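Local atomic coordinates of major Capsid Protein VP1 (Chimpanzee polyomavirus Bob, PDB entry 6Y9I), a protein that builds the outer capsid shell of a chimpanzee polyomavirus as pentamers and probably recognises glycan receptors on the host cell. Residues L104-K113 with D121-G129; Y25-N33 with E41-I49. All coordinates share one frame; numbering follows the deposited sequence. Where two conformers were deposited one is given.

From the N terminus the chain runs along strand 8-26 and leaves it at Leu26, and interaction 2 closes the first loop when residues 41-49 fold back on 25-33 before strand 68-73 begins. Strand 87-98 follows, and the long loop from it to strand 131-138 is pinched by interaction 1, where 121-129 returns along 104-113. The two contacts follow one another, neither nested nor crossed, with centres about 18 Å apart. They touch where Trp42 CH2 lies 3.7 Å from Leu110 O and Trp42 also packs on Glu111. Both join loop segments to strands 252-265 and 272-291 of the beta-sandwich, and both reach the second subunit of the pentamer.

Interaction 1: L104-K113 with D121-G129; sequences LISVHLLEAK and DGPSQPIEG
Ser124 turns its hydroxyl back between its own backbone N and carbonyl carbon (chi1 83°), and Leu109 sets CG anti to its carbonyl carbon (chi1 -73°); together these torsions bring OG against residues 107-109 and the leucine branch over the chain at Gln125 to Ile127. The setting is the long loop between strands 87-98 and 131-138 of the polyomavirus jelly-roll, here two irregular runs joined by few but specific bonds. Serine suits position 124 because its OG works twice, accepting from Leu109 N at 3.3 Å and donating to the carbonyl of Gln125. The backbone N of Ser124 adds a 2.7 Å bond to Val107 O. Further along, Gln125 N donates to Lys113 O at 2.8 Å. A type II turn, Leu109 to Ala112, carries the chain between these bonds, and the small methyl of Ala112 fits against Ser124 CB.

Branched and cyclic side chains fill the rest. Val107 lies beside Pro123, CB to CB at 3.5 Å, and its CG1 reaches Pro126. Leu109 CD1 meets Ile127 CD1 at 3.8 Å, and Leu104 CD2 lies obliquely against CB and CG2 of Ile127, 4.1 Å from CB. Lys113 stretches past the Gln125 amide to its salt bridge with Glu270, whereas His108 faces the second subunit and bonds Glu200 there. Where the two segments stand farther apart, near Leu104 and Ile127, a water takes over: it donates to Leu104 O and Ser106 O and accepts from Ile127 N at 3.0 Å.

Interaction 2: Y25-N33 with E41-I49; sequences YLEPRMGIN and EWYGYSEVI. With MG (magnesium ion), chain F.
Tyr43 leads across to Glu27 and Arg29, in a type II turn from Trp42 to Tyr45 that lies against the chain leaving strand 8-26 of the polyomavirus jelly-roll. From CB the side chain sets out with CG anti to the backbone N (chi1 175°). CD1 then passes 3.5 Å from Ile32 O, CE1 comes as near to Asn33 O, and CE2 on the other flank approaches Glu27 OE2. At the tip, OH donates to Glu27 OE2 over 2.7 Å, striking it from above the carboxylate plane, and accepts from Arg29 NH1, which lies 3.1 Å away with the hydroxyl in the guanidinium plane. The phenol suits this place: its hydroxyl serves both charged groups while its ring runs past Ile32 O and Asn33 O. Accepting from the cationic NH1 probably makes the hydroxyl a better donor; Pro28 O and the salt bridge of NE to Asp194 fix the guanidinium.

Glutamate suits position 27, just after the strand, because its other oxygen, OE1, binds a magnesium ion at 2.5 Å; three waters and Leu183 O of the second subunit also bind it, so the metal bridges two subunits. One of these waters also donates to Glu27 OE2. Gly44, with a positive phi of 93°, is at home in the third position of the turn. Ile32 packs its CD1 on Trp42 CB at 3.6 Å, and its N donates to Tyr45 O at 3.3 Å. Between the two segments one water donates to Pro28 O and to Ile32 O, and accepts from Met30 N at 2.9 Å.

Interaction 1: L104-K113 with D121-G129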
ATOM      1  N   LEU A 104      20.083  -7.016  -3.363  1.00 21.41           N
ATOM      2  CA  LEU A 104      18.898  -7.487  -4.107  1.00 21.33           C
ATOM      3  C   LEU A 104      18.664  -6.684  -5.393  1.00 20.77           C
ATOM      4  O   LEU A 104      17.723  -7.065  -6.121  1.00 20.15           O
ATOM      5  CB  LEU A 104      17.685  -7.426  -3.169  1.00 21.27           C
ATOM      6  CG  LEU A 104      17.804  -8.233  -1.883  1.00 22.27           C
ATOM      7  CD1 LEU A 104      16.575  -8.017  -1.027  1.00 22.53           C
ATOM      8  CD2 LEU A 104      18.012  -9.732  -2.153  1.00 23.84           C
ATOM      9  N   ILE A 105      19.449  -5.641  -5.694  1.00 21.59           N
ATOM     10  CA  ILE A 105      19.352  -4.914  -7.000  1.00 21.81           C
ATOM     11  C   ILE A 105      20.020  -5.733  -8.113  1.00 21.87           C
ATOM     12  O   ILE A 105      19.742  -5.423  -9.272  1.00 22.42           O
ATOM     13  CB  ILE A 105      19.923  -3.478  -6.964  1.00 22.40           C
ATOM     14  CG1 ILE A 105      21.456  -3.475  -6.978  1.00 22.26           C
ATOM     15  CG2 ILE A 105      19.349  -2.694  -5.778  1.00 25.16           C
ATOM     16  CD1 ILE A 105      22.107  -2.133  -7.312  1.00 25.55           C
ATOM     17  N   SER A 106      20.839  -6.754  -7.816  1.00 22.94           N
ATOM     18  CA  SER A 106      21.634  -7.470  -8.851  1.00 22.90           C
ATOM     19  C   SER A 106      20.726  -7.977  -9.971  1.00 23.21           C
ATOM     20  O   SER A 106      19.733  -8.689  -9.679  1.00 22.44           O
ATOM     21  CB  SER A 106      22.438  -8.618  -8.329  1.00 23.65           C
ATOM     22  OG  SER A 106      23.188  -9.199  -9.402  1.00 26.13           O
ATOM     23  N   VAL A 107      21.097  -7.664 -11.213  1.00 21.05           N
ATOM     24  CA  VAL A 107      20.444  -8.233 -12.417  1.00 22.84           C
ATOM     25  C   VAL A 107      21.536  -8.948 -13.229  1.00 22.78           C
ATOM     26  O   VAL A 107      21.384  -9.090 -14.435  1.00 22.83           O
ATOM     27  CB  VAL A 107      19.627  -7.177 -13.187  1.00 23.45           C
ATOM     28  CG1 VAL A 107      18.464  -6.659 -12.357  1.00 26.52           C
ATOM     29  CG2 VAL A 107      20.442  -5.987 -13.657  1.00 25.29           C
ATOM     30  N   HIS A 108      22.523  -9.525 -12.536  1.00 23.07           N
ATOM     31  CA  HIS A 108      23.551 -10.421 -13.138  1.00 23.15           C
ATOM     32  C   HIS A 108      23.726 -11.652 -12.236  1.00 24.20           C
ATOM     33  O   HIS A 108      24.840 -12.089 -11.997  1.00 22.32           O
ATOM     34  CB  HIS A 108      24.834  -9.643 -13.410  1.00 22.36           C
ATOM     35  CG  HIS A 108      25.307  -8.860 -12.240  1.00 21.52           C
ATOM     36  ND1 HIS A 108      25.903  -9.458 -11.155  1.00 23.01           N
ATOM     37  CD2 HIS A 108      25.311  -7.530 -11.999  1.00 23.13           C
ATOM     38  CE1 HIS A 108      26.204  -8.530 -10.264  1.00 22.86           C
ATOM     39  NE2 HIS A 108      25.881  -7.341 -10.775  1.00 22.50           N
ATOM     40  N   LEU A 109      22.612 -12.188 -11.769  1.00 23.83           N
ATOM     41  CA  LEU A 109      22.568 -13.377 -10.887  1.00 21.71           C
ATOM     42  C   LEU A 109      23.075 -14.608 -11.657  1.00 22.74           C
ATOM     43  O   LEU A 109      22.538 -14.961 -12.709  1.00 21.08           O
ATOM     44  CB  LEU A 109      21.132 -13.547 -10.372  1.00 22.57           C
ATOM     45  CG  LEU A 109      20.665 -12.542  -9.311  1.00 22.38           C
ATOM     46  CD1 LEU A 109      19.229 -12.814  -8.899  1.00 24.84           C
ATOM     47  CD2 LEU A 109      21.545 -12.578  -8.091  1.00 22.93           C
ATOM     48  N   LEU A 110      24.098 -15.262 -11.111  0.50 22.92           N
ATOM     49  CA  LEU A 110      24.692 -16.490 -11.699  0.50 23.27           C
ATOM     50  C   LEU A 110      23.594 -17.546 -11.870  0.50 23.33           C
ATOM     51  O   LEU A 110      22.812 -17.763 -10.936  0.50 22.42           O
ATOM     52  CB  LEU A 110      25.819 -16.991 -10.796  0.50 22.28           C
ATOM     53  CG  LEU A 110      27.141 -16.252 -10.969  0.50 21.50           C
ATOM     54  CD1 LEU A 110      28.068 -16.520  -9.799  0.50 21.39           C
ATOM     55  CD2 LEU A 110      27.800 -16.657 -12.269  0.50 21.40           C
ATOM     56  N   GLU A 111      23.548 -18.138 -13.060  1.00 24.82           N
ATOM     57  CA  GLU A 111      22.633 -19.233 -13.455  1.00 25.28           C
ATOM     58  C   GLU A 111      21.200 -18.725 -13.645  1.00 23.82           C
ATOM     59  O   GLU A 111      20.358 -19.550 -14.000  1.00 25.55           O
ATOM     60  CB  GLU A 111      22.679 -20.380 -12.446  1.00 28.20           C
ATOM     61  CG  GLU A 111      23.981 -21.151 -12.526  1.00 33.18           C
ATOM     62  CD  GLU A 111      24.048 -22.374 -11.630  1.00 33.42           C
ATOM     63  OE1 GLU A 111      22.997 -22.825 -11.163  1.00 34.45           O
ATOM     64  OE2 GLU A 111      25.149 -22.879 -11.431  1.00 39.69           O
ATOM     65  N   ALA A 112      20.924 -17.425 -13.516  1.00 23.36           N
ATOM     66  CA  ALA A 112      19.528 -16.924 -13.438  1.00 24.54           C
ATOM     67  C   ALA A 112      18.969 -16.677 -14.847  1.00 23.62           C
ATOM     68  O   ALA A 112      19.717 -16.300 -15.730  1.00 24.82           O
ATOM     69  CB  ALA A 112      19.438 -15.699 -12.579  1.00 23.82           C
ATOM     70  N   LYS A 113      17.679 -16.932 -15.021  1.00 23.46           N
ATOM     71  CA  LYS A 113      16.875 -16.666 -16.240  1.00 26.08           C
ATOM     72  C   LYS A 113      17.102 -15.223 -16.718  1.00 24.11           C
ATOM     73  O   LYS A 113      17.095 -14.282 -15.895  1.00 24.28           O
ATOM     74  CB  LYS A 113      15.395 -16.922 -15.922  1.00 28.90           C
ATOM     75  CG  LYS A 113      14.429 -16.788 -17.087  1.00 35.06           C
ATOM     76  CD  LYS A 113      12.986 -17.042 -16.673  1.00 38.97           C
ATOM     77  CE  LYS A 113      11.954 -16.520 -17.662  1.00 45.80           C
ATOM     78  NZ  LYS A 113      11.731 -17.456 -18.800  1.00 46.50           N
ATOM     79  N   ASP A 121      19.818  -9.909 -24.974  1.00 31.43           N
ATOM     80  CA  ASP A 121      21.011  -9.975 -24.084  1.00 34.11           C
ATOM     81  C   ASP A 121      20.666  -9.066 -22.912  1.00 32.00           C
ATOM     82  O   ASP A 121      21.337  -8.036 -22.690  1.00 34.04           O
ATOM     83  CB  ASP A 121      22.299  -9.597 -24.814  1.00 33.60           C
ATOM     84  CG  ASP A 121      23.562  -9.866 -24.016  1.00 40.41           C
ATOM     85  OD1 ASP A 121      23.477 -10.548 -22.937  1.00 40.34           O
ATOM     86  OD2 ASP A 121      24.631  -9.382 -24.464  1.00 47.53           O
ATOM     87  N   GLY A 122      19.573  -9.419 -22.254  1.00 29.50           N
ATOM     88  CA  GLY A 122      18.965  -8.594 -21.207  1.00 28.82           C
ATOM     89  C   GLY A 122      19.623  -8.902 -19.879  1.00 25.66           C
ATOM     90  O   GLY A 122      20.493  -9.771 -19.788  1.00 26.01           O
ATOM     91  N   PRO A 123      19.138  -8.262 -18.805  1.00 25.91           N
ATOM     92  CA  PRO A 123      19.613  -8.549 -17.467  1.00 24.46           C
ATOM     93  C   PRO A 123      19.022  -9.891 -17.023  1.00 25.49           C
ATOM     94  O   PRO A 123      18.094 -10.407 -17.653  1.00 23.00           O
ATOM     95  CB  PRO A 123      19.017  -7.390 -16.663  1.00 26.80           C
ATOM     96  CG  PRO A 123      17.695  -7.137 -17.316  1.00 24.84           C
ATOM     97  CD  PRO A 123      17.940  -7.408 -18.785  1.00 27.89           C
ATOM     98  N   SER A 124      19.545 -10.451 -15.943  1.00 23.44           N
ATOM     99  CA  SER A 124      18.843 -11.567 -15.276  1.00 23.46           C
ATOM    100  C   SER A 124      17.574 -11.028 -14.641  1.00 22.10           C
ATOM    101  O   SER A 124      17.483  -9.797 -14.344  1.00 22.40           O
ATOM    102  CB  SER A 124      19.693 -12.276 -14.251  1.00 22.07           C
ATOM    103  OG  SER A 124      19.660 -11.581 -13.021  1.00 25.41           O
ATOM    104  N   GLN A 125      16.620 -11.921 -14.414  1.00 22.60           N
ATOM    105  CA  GLN A 125      15.536 -11.631 -13.451  1.00 24.77           C
ATOM    106  C   GLN A 125      16.229 -11.443 -12.110  1.00 22.23           C
ATOM    107  O   GLN A 125      17.106 -12.217 -11.767  1.00 21.79           O
ATOM    108  CB  GLN A 125      14.497 -12.749 -13.382  1.00 29.01           C
ATOM    109  CG  GLN A 125      13.357 -12.579 -14.353  1.00 35.98           C
ATOM    110  CD  GLN A 125      12.489 -13.810 -14.298  1.00 43.66           C
ATOM    111  OE1 GLN A 125      12.237 -14.359 -13.227  1.00 45.90           O
ATOM    112  NE2 GLN A 125      12.045 -14.254 -15.464  1.00 49.31           N
ATOM    113  N   PRO A 126      15.894 -10.385 -11.360  1.00 20.80           N
ATOM    114  CA  PRO A 126      16.454 -10.179 -10.033  1.00 20.00           C
ATOM    115  C   PRO A 126      15.690 -11.034  -9.012  1.00 20.52           C
ATOM    116  O   PRO A 126      14.690 -11.636  -9.358  1.00 22.13           O
ATOM    117  CB  PRO A 126      16.174  -8.705  -9.780  1.00 20.20           C
ATOM    118  CG  PRO A 126      14.789  -8.516 -10.468  1.00 20.57           C
ATOM    119  CD  PRO A 126      14.900  -9.352 -11.724  1.00 21.16           C
ATOM    120  N   ILE A 127      16.163 -11.061  -7.777  1.00 21.56           N
ATOM    121  CA  ILE A 127      15.402 -11.665  -6.657  1.00 20.62           C
ATOM    122  C   ILE A 127      14.021 -10.990  -6.599  1.00 23.96           C
ATOM    123  O   ILE A 127      13.947  -9.757  -6.589  1.00 23.15           O
ATOM    124  CB  ILE A 127      16.172 -11.578  -5.333  1.00 20.30           C
ATOM    125  CG1 ILE A 127      17.545 -12.251  -5.426  1.00 20.25           C
ATOM    126  CG2 ILE A 127      15.347 -12.160  -4.201  1.00 19.65           C
ATOM    127  CD1 ILE A 127      17.495 -13.736  -5.688  1.00 19.91           C
ATOM    128  N   GLU A 128      12.960 -11.803  -6.616  1.00 21.90           N
ATOM    129  CA  GLU A 128      11.571 -11.344  -6.422  1.00 23.00           C
ATOM    130  C   GLU A 128      10.712 -12.495  -5.897  1.00 22.29           C
ATOM    131  O   GLU A 128      11.207 -13.614  -5.765  1.00 23.87           O
ATOM    132  CB  GLU A 128      11.036 -10.747  -7.728  1.00 26.18           C
ATOM    133  CG  GLU A 128      11.046 -11.681  -8.927  1.00 29.29           C
ATOM    134  CD  GLU A 128      10.685 -10.970 -10.241  1.00 38.23           C
ATOM    135  OE1 GLU A 128      10.766  -9.717 -10.278  1.00 36.58           O
ATOM    136  OE2 GLU A 128      10.284 -11.657 -11.218  1.00 38.72           O
ATOM    137  N   GLY A 129       9.449 -12.233  -5.633  1.00 21.62           N
ATOM    138  CA  GLY A 129       8.506 -13.281  -5.209  1.00 24.44           C
ATOM    139  C   GLY A 129       8.405 -13.325  -3.700  1.00 26.52           C
ATOM    140  O   GLY A 129       8.654 -12.289  -3.059  1.00 27.03           O
TER
HETATM  141  O   HOH W   1      18.548  -9.357  -7.387  1.00 18.67           O
HETATM  142  O   HOH W   2      14.748  -7.277  -6.761  1.00 21.66           O

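Interaction 2: Y25-N33 with E41-I49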
ATOM      1  N   TYR A  25      24.054 -11.230  15.205  1.00 25.19           N
ATOM      2  CA  TYR A  25      23.551 -11.520  13.847  1.00 25.47           C
ATOM      3  C   TYR A  25      23.027 -12.936  13.859  1.00 26.65           C
ATOM      4  O   TYR A  25      23.669 -13.788  14.533  1.00 24.14           O
ATOM      5  CB  TYR A  25      24.657 -11.409  12.807  1.00 28.14           C
ATOM      6  CG  TYR A  25      24.785 -10.044  12.206  1.00 29.92           C
ATOM      7  CD1 TYR A  25      23.788  -9.546  11.386  1.00 33.20           C
ATOM      8  CD2 TYR A  25      25.901  -9.260  12.440  1.00 34.16           C
ATOM      9  CE1 TYR A  25      23.900  -8.299  10.802  1.00 31.42           C
ATOM     10  CE2 TYR A  25      26.023  -8.003  11.872  1.00 33.85           C
ATOM     11  CZ  TYR A  25      25.022  -7.529  11.041  1.00 35.05           C
ATOM     12  OH  TYR A  25      25.121  -6.302  10.452  1.00 34.35           O
ATOM     13  N   LEU A  26      21.899 -13.164  13.190  1.00 25.12           N
ATOM     14  CA  LEU A  26      21.499 -14.525  12.754  1.00 23.89           C
ATOM     15  C   LEU A  26      21.683 -14.590  11.243  1.00 26.41           C
ATOM     16  O   LEU A  26      21.076 -13.772  10.502  1.00 23.38           O
ATOM     17  CB  LEU A  26      20.066 -14.839  13.176  1.00 25.00           C
ATOM     18  CG  LEU A  26      19.838 -14.914  14.687  1.00 25.32           C
ATOM     19  CD1 LEU A  26      18.363 -15.122  15.004  1.00 24.75           C
ATOM     20  CD2 LEU A  26      20.673 -16.025  15.312  1.00 26.39           C
ATOM     21  N   GLU A  27      22.527 -15.519  10.819  1.00 26.18           N
ATOM     22  CA  GLU A  27      22.773 -15.781   9.388  1.00 28.08           C
ATOM     23  C   GLU A  27      21.575 -16.568   8.866  1.00 26.48           C
ATOM     24  O   GLU A  27      20.956 -17.325   9.619  1.00 26.24           O
ATOM     25  CB  GLU A  27      24.119 -16.470   9.223  1.00 28.54           C
ATOM     26  CG  GLU A  27      25.277 -15.512   9.455  1.00 32.23           C
ATOM     27  CD  GLU A  27      26.600 -15.880   8.818  1.00 35.14           C
ATOM     28  OE1 GLU A  27      27.563 -16.052   9.578  1.00 39.90           O
ATOM     29  OE2 GLU A  27      26.690 -15.922   7.568  1.00 33.93           O
ATOM     30  N   PRO A  28      21.229 -16.412   7.566  1.00 25.23           N
ATOM     31  CA  PRO A  28      20.045 -17.066   7.009  1.00 24.09           C
ATOM     32  C   PRO A  28      20.258 -18.584   6.916  1.00 23.62           C
ATOM     33  O   PRO A  28      21.393 -19.003   6.661  1.00 21.56           O
ATOM     34  CB  PRO A  28      19.898 -16.444   5.629  1.00 24.50           C
ATOM     35  CG  PRO A  28      21.301 -16.037   5.263  1.00 27.23           C
ATOM     36  CD  PRO A  28      21.966 -15.631   6.568  1.00 25.21           C
ATOM     37  N   ARG A  29      19.194 -19.346   7.181  1.00 22.20           N
ATOM     38  CA  ARG A  29      19.158 -20.827   7.042  1.00 21.66           C
ATOM     39  C   ARG A  29      18.129 -21.209   5.980  1.00 20.84           C
ATOM     40  O   ARG A  29      17.015 -21.698   6.329  1.00 23.05           O
ATOM     41  CB  ARG A  29      18.948 -21.445   8.431  1.00 23.76           C
ATOM     42  CG  ARG A  29      20.009 -21.019   9.431  1.00 24.60           C
ATOM     43  CD  ARG A  29      21.337 -21.666   9.164  1.00 27.00           C
ATOM     44  NE  ARG A  29      22.388 -21.237  10.076  1.00 28.05           N
ATOM     45  CZ  ARG A  29      23.429 -20.473   9.746  1.00 28.63           C
ATOM     46  NH1 ARG A  29      23.544 -19.942   8.544  1.00 29.98           N
ATOM     47  NH2 ARG A  29      24.340 -20.183  10.647  1.00 31.47           N
ATOM     48  N   MET A  30      18.486 -21.007   4.702  1.00 21.56           N
ATOM     49  CA  MET A  30      17.535 -21.162   3.562  1.00 22.61           C
ATOM     50  C   MET A  30      17.551 -22.621   3.098  1.00 20.84           C
ATOM     51  O   MET A  30      16.761 -22.978   2.196  1.00 20.68           O
ATOM     52  CB  MET A  30      17.892 -20.242   2.397  1.00 22.90           C
ATOM     53  CG  MET A  30      17.615 -18.770   2.676  1.00 24.39           C
ATOM     54  SD  MET A  30      15.893 -18.382   3.057  1.00 23.81           S
ATOM     55  CE  MET A  30      15.899 -18.321   4.844  1.00 25.44           C
ATOM     56  N   GLY A  31      18.433 -23.435   3.682  1.00 21.95           N
ATOM     57  CA  GLY A  31      18.518 -24.885   3.432  1.00 22.52           C
ATOM     58  C   GLY A  31      19.964 -25.316   3.234  1.00 24.58           C
ATOM     59  O   GLY A  31      20.396 -26.313   3.848  1.00 26.34           O
ATOM     60  N   ILE A  32      20.699 -24.565   2.419  1.00 26.89           N
ATOM     61  CA  ILE A  32      22.173 -24.657   2.319  1.00 27.26           C
ATOM     62  C   ILE A  32      22.744 -23.747   3.403  1.00 25.98           C
ATOM     63  O   ILE A  32      22.835 -22.513   3.201  1.00 26.75           O
ATOM     64  CB  ILE A  32      22.666 -24.361   0.899  1.00 29.69           C
ATOM     65  CG1 ILE A  32      22.072 -25.376  -0.089  1.00 32.35           C
ATOM     66  CG2 ILE A  32      24.183 -24.362   0.878  1.00 28.04           C
ATOM     67  CD1 ILE A  32      21.980 -24.892  -1.502  1.00 35.17           C
ATOM     68  N   ASN A  33      23.069 -24.369   4.534  1.00 24.26           N
ATOM     69  CA  ASN A  33      23.179 -23.691   5.844  1.00 25.20           C
ATOM     70  C   ASN A  33      24.638 -23.554   6.244  1.00 28.01           C
ATOM     71  O   ASN A  33      24.905 -23.032   7.326  1.00 25.99           O
ATOM     72  CB  ASN A  33      22.350 -24.414   6.896  1.00 24.06           C
ATOM     73  CG  ASN A  33      20.870 -24.269   6.648  1.00 26.05           C
ATOM     74  OD1 ASN A  33      20.453 -23.441   5.830  1.00 25.56           O
ATOM     75  ND2 ASN A  33      20.074 -25.050   7.362  1.00 25.52           N
ATOM     76  N   GLU A  41      28.791 -22.973  -2.652  1.00 28.66           N
ATOM     77  CA  GLU A  41      28.581 -21.839  -3.593  1.00 29.96           C
ATOM     78  C   GLU A  41      27.194 -21.220  -3.378  1.00 27.90           C
ATOM     79  O   GLU A  41      27.021 -20.034  -3.736  1.00 30.28           O
ATOM     80  CB  GLU A  41      28.691 -22.277  -5.061  1.00 31.89           C
ATOM     81  N   TRP A  42      26.255 -21.977  -2.803  1.00 24.09           N
ATOM     82  CA  TRP A  42      24.844 -21.565  -2.670  1.00 22.84           C
ATOM     83  C   TRP A  42      24.488 -21.293  -1.207  1.00 23.00           C
ATOM     84  O   TRP A  42      23.296 -21.230  -0.908  1.00 21.33           O
ATOM     85  CB  TRP A  42      23.960 -22.594  -3.373  1.00 24.59           C
ATOM     86  CG  TRP A  42      24.205 -22.545  -4.847  1.00 25.94           C
ATOM     87  CD1 TRP A  42      24.879 -23.454  -5.610  1.00 29.02           C
ATOM     88  CD2 TRP A  42      23.910 -21.442  -5.718  1.00 29.53           C
ATOM     89  NE1 TRP A  42      24.990 -23.007  -6.897  1.00 31.19           N
ATOM     90  CE2 TRP A  42      24.390 -21.783  -6.999  1.00 30.31           C
ATOM     91  CE3 TRP A  42      23.257 -20.217  -5.553  1.00 28.98           C
ATOM     92  CZ2 TRP A  42      24.204 -20.954  -8.103  1.00 31.59           C
ATOM     93  CZ3 TRP A  42      23.114 -19.375  -6.638  1.00 30.71           C
ATOM     94  CH2 TRP A  42      23.577 -19.746  -7.900  1.00 30.36           C
ATOM     95  N   TYR A  43      25.487 -21.086  -0.333  1.00 22.64           N
ATOM     96  CA  TYR A  43      25.235 -20.687   1.071  1.00 21.57           C
ATOM     97  C   TYR A  43      24.306 -19.450   1.048  1.00 20.34           C
ATOM     98  O   TYR A  43      24.576 -18.494   0.311  1.00 21.85           O
ATOM     99  CB  TYR A  43      26.547 -20.418   1.791  1.00 23.02           C
ATOM    100  CG  TYR A  43      26.378 -19.894   3.188  1.00 21.71           C
ATOM    101  CD1 TYR A  43      25.629 -20.607   4.119  1.00 22.57           C
ATOM    102  CD2 TYR A  43      26.934 -18.687   3.564  1.00 22.07           C
ATOM    103  CE1 TYR A  43      25.453 -20.133   5.406  1.00 23.87           C
ATOM    104  CE2 TYR A  43      26.767 -18.204   4.852  1.00 23.92           C
ATOM    105  CZ  TYR A  43      26.023 -18.926   5.769  1.00 23.67           C
ATOM    106  OH  TYR A  43      25.840 -18.469   7.036  1.00 26.65           O
ATOM    107  N   GLY A  44      23.251 -19.455   1.841  1.00 19.47           N
ATOM    108  CA  GLY A  44      22.328 -18.313   1.898  1.00 20.41           C
ATOM    109  C   GLY A  44      21.151 -18.452   0.956  1.00 20.69           C
ATOM    110  O   GLY A  44      20.261 -17.553   0.971  1.00 19.45           O
ATOM    111  N   TYR A  45      21.111 -19.553   0.210  1.00 19.83           N
ATOM    112  CA  TYR A  45      20.040 -19.924  -0.741  1.00 19.25           C
ATOM    113  C   TYR A  45      19.552 -21.319  -0.358  1.00 22.09           C
ATOM    114  O   TYR A  45      20.229 -22.029   0.439  1.00 22.94           O
ATOM    115  CB  TYR A  45      20.531 -19.952  -2.195  1.00 19.98           C
ATOM    116  CG  TYR A  45      20.993 -18.649  -2.801  1.00 20.54           C
ATOM    117  CD1 TYR A  45      22.242 -18.112  -2.505  1.00 20.96           C
ATOM    118  CD2 TYR A  45      20.216 -17.992  -3.733  1.00 22.19           C
ATOM    119  CE1 TYR A  45      22.694 -16.940  -3.095  1.00 22.65           C
ATOM    120  CE2 TYR A  45      20.652 -16.833  -4.348  1.00 21.88           C
ATOM    121  CZ  TYR A  45      21.891 -16.305  -4.032  1.00 23.62           C
ATOM    122  OH  TYR A  45      22.278 -15.131  -4.609  1.00 23.25           O
ATOM    123  N   SER A  46      18.383 -21.706  -0.867  1.00 21.61           N
ATOM    124  CA  SER A  46      17.902 -23.105  -0.788  1.00 21.49           C
ATOM    125  C   SER A  46      18.546 -23.891  -1.930  1.00 23.07           C
ATOM    126  O   SER A  46      19.060 -23.262  -2.907  1.00 20.35           O
ATOM    127  CB  SER A  46      16.393 -23.212  -0.844  1.00 21.53           C
ATOM    128  OG  SER A  46      15.903 -22.872  -2.129  1.00 22.54           O
ATOM    129  N   GLU A  47      18.477 -25.219  -1.834  1.00 24.40           N
ATOM    130  CA  GLU A  47      18.659 -26.097  -3.007  1.00 24.99           C
ATOM    131  C   GLU A  47      17.524 -25.793  -3.988  1.00 25.14           C
ATOM    132  O   GLU A  47      16.483 -25.259  -3.569  1.00 24.23           O
ATOM    133  CB  GLU A  47      18.665 -27.569  -2.609  1.00 26.29           C
ATOM    134  CG  GLU A  47      18.809 -28.516  -3.775  1.00 28.90           C
ATOM    135  CD  GLU A  47      20.108 -28.325  -4.531  1.00 32.90           C
ATOM    136  OE1 GLU A  47      21.038 -29.093  -4.255  1.00 42.73           O
ATOM    137  OE2 GLU A  47      20.185 -27.419  -5.383  1.00 36.05           O
ATOM    138  N   VAL A  48      17.712 -26.149  -5.253  1.00 25.33           N
ATOM    139  CA  VAL A  48      16.689 -25.934  -6.312  1.00 25.82           C
ATOM    140  C   VAL A  48      15.415 -26.715  -5.953  1.00 25.84           C
ATOM    141  O   VAL A  48      15.534 -27.837  -5.439  1.00 25.78           O
ATOM    142  CB  VAL A  48      17.260 -26.329  -7.680  1.00 27.51           C
ATOM    143  CG1 VAL A  48      16.223 -26.142  -8.756  1.00 29.73           C
ATOM    144  CG2 VAL A  48      18.516 -25.550  -8.017  1.00 29.85           C
ATOM    145  N   ILE A  49      14.244 -26.142  -6.236  1.00 24.29           N
ATOM    146  CA  ILE A  49      12.912 -26.770  -6.015  1.00 25.82           C
ATOM    147  C   ILE A  49      12.140 -26.819  -7.334  1.00 26.17           C
ATOM    148  O   ILE A  49      12.007 -25.773  -8.042  1.00 24.54           O
ATOM    149  CB  ILE A  49      12.119 -26.019  -4.939  1.00 27.17           C
ATOM    150  CG1 ILE A  49      12.919 -25.829  -3.652  1.00 29.67           C
ATOM    151  CG2 ILE A  49      10.812 -26.724  -4.672  1.00 30.32           C
ATOM    152  CD1 ILE A  49      12.504 -24.620  -2.877  1.00 31.33           C
TER
HETATM  153 MG    MG F 401      29.877 -15.422   8.964  1.00 39.92          MG
HETATM  154  O   HOH W   3      29.224 -16.175   6.666  1.00 24.10           O
HETATM  155  O   HOH W   4      21.250 -20.361   4.114  1.00 20.07           O
HETATM  156  O   HOH W   5      31.991 -15.242   8.193  1.00 40.64           O
HETATM  157  O   HOH W   6      30.065 -15.152  11.057  1.00 47.17           O